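Local coordinates for hydroxyethylphosphonate dioxygenase (Streptomyces albus, PDB 6B9R), which catalyses the iron-dependent oxidative cleavage of 2-hydroxyethylphosphonate to hydroxymethylphosphonate, using molecular oxygen, at the interface of chains A and B. Sequence-based numbering; all coordinates share one arbitrary frame. Chains: chain A/B, Hydroxyethylphosphonate dioxygenase.

The interface of chains A and B. Residues chain A 116-118, 123; chain B 28, 69-70.
A:Met116 and A:Ser117 run extended past the loop at B:Pro69 and B:Leu70, and the chain turns at A:Arg118, a loop residue with helix-like backbone torsions, beside the B:Pro69-B:Leu70 peptide. B:Pro69, which buries 77 Å² against chain A, is met by A:Met116 on one side and by A:Arg118 on another. A:Met116 reaches its ring with SD, 3.7 Å from B:Pro69 CG. The thioether bends at its last torsion (chi3 -89°), and SD and CE both lie against B:Leu28 CD2, A:Met116 SD at 3.8 Å from it, while CE also stays near B:Pro69 CG. The methylenes of A:Arg118 lie alongside the peptide to B:Leu70, with A:Arg118 CG 3.7 Å from B:Pro69 CA. Its chain stays extended as far as NE, then turns one face of the guanidinium over B:Pro69 CA. A:Arg123 bends at chi2 (-71°), so that its CD and NE pass B:Leu28, with A:Arg123 CD 3.6 Å from B:Leu28 CD2. The guanidinium tip meets a water-mediated polar link: NH1 and, at longer reach, NH2 donate to water 1, which sits in plane at the edge, the A:Arg123 NH1 bond to it measuring 3.0 Å (152° at H). The same water bonds to the backbone carbonyl A:Ser117 O at 2.9 Å and to B:Pro69 O at 2.7 Å, and so joins the two chains. A leucine in place of A:Arg123 removes both terminal nitrogens and would probably leave water 1 less firmly placed between the two carbonyls. Apolar contacts and this water bridge join the chains in the two-fold assembly; with its twin, the patch may help hold the dimer, if that is the biological form.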
# COMPACT_ATOMS: atom_id res chain seq x y z
N MET A 116 20.81 3.21 -6.03
CA MET A 116 19.70 3.17 -5.08
C MET A 116 19.06 4.55 -5.02
O MET A 116 19.61 5.54 -5.50
CB MET A 116 20.16 2.80 -3.68
CG MET A 116 20.48 1.38 -3.52
SD MET A 116 20.93 0.93 -1.85
CE MET A 116 22.69 1.21 -1.89
N SER A 117 17.90 4.61 -4.36
CA SER A 117 17.18 5.88 -4.22
C SER A 117 16.29 5.84 -2.99
O SER A 117 15.70 4.81 -2.66
CB SER A 117 16.33 6.17 -5.46
OG SER A 117 15.49 7.30 -5.25
N ARG A 118 16.17 7.00 -2.33
CA ARG A 118 15.21 7.14 -1.23
C ARG A 118 13.77 7.09 -1.71
O ARG A 118 12.85 7.03 -0.88
CB ARG A 118 15.49 8.44 -0.50
CG ARG A 118 16.85 8.44 0.21
CD ARG A 118 17.23 9.84 0.69
NE ARG A 118 18.58 9.88 1.26
CZ ARG A 118 19.70 9.95 0.54
NH1 ARG A 118 19.64 9.97 -0.78
NH2 ARG A 118 20.88 10.01 1.15
N ARG A 123 17.44 -2.53 -2.69
CA ARG A 123 18.72 -2.63 -2.00
C ARG A 123 19.61 -3.54 -2.83
O ARG A 123 19.78 -4.73 -2.51
CB ARG A 123 18.55 -3.14 -0.57
CG ARG A 123 17.81 -2.14 0.35
CD ARG A 123 18.69 -0.94 0.68
NE ARG A 123 18.02 -0.00 1.60
CZ ARG A 123 17.19 0.96 1.22
NH1 ARG A 123 16.92 1.12 -0.06
NH2 ARG A 123 16.65 1.77 2.11
N LEU B 28 20.84 -2.81 4.06
CA LEU B 28 21.96 -2.20 3.35
C LEU B 28 23.25 -2.98 3.50
O LEU B 28 24.30 -2.50 3.06
CB LEU B 28 22.18 -0.76 3.85
CG LEU B 28 21.19 0.25 3.27
CD1 LEU B 28 21.06 1.48 4.17
CD2 LEU B 28 21.63 0.67 1.88
N PRO B 69 20.70 5.73 1.71
CA PRO B 69 19.56 6.01 0.80
C PRO B 69 18.21 5.65 1.43
O PRO B 69 17.42 4.89 0.87
CB PRO B 69 19.90 5.13 -0.41
CG PRO B 69 20.55 3.95 0.21
CD PRO B 69 21.44 4.53 1.28
N LEU B 70 17.93 6.24 2.58
CA LEU B 70 16.65 6.05 3.23
C LEU B 70 16.11 7.41 3.68
O LEU B 70 16.80 8.43 3.62
CB LEU B 70 16.72 5.07 4.41
CG LEU B 70 17.67 5.28 5.61
CD1 LEU B 70 17.18 6.36 6.56
CD2 LEU B 70 17.83 3.96 6.35
O HOH W 1 15.22 3.65 -0.01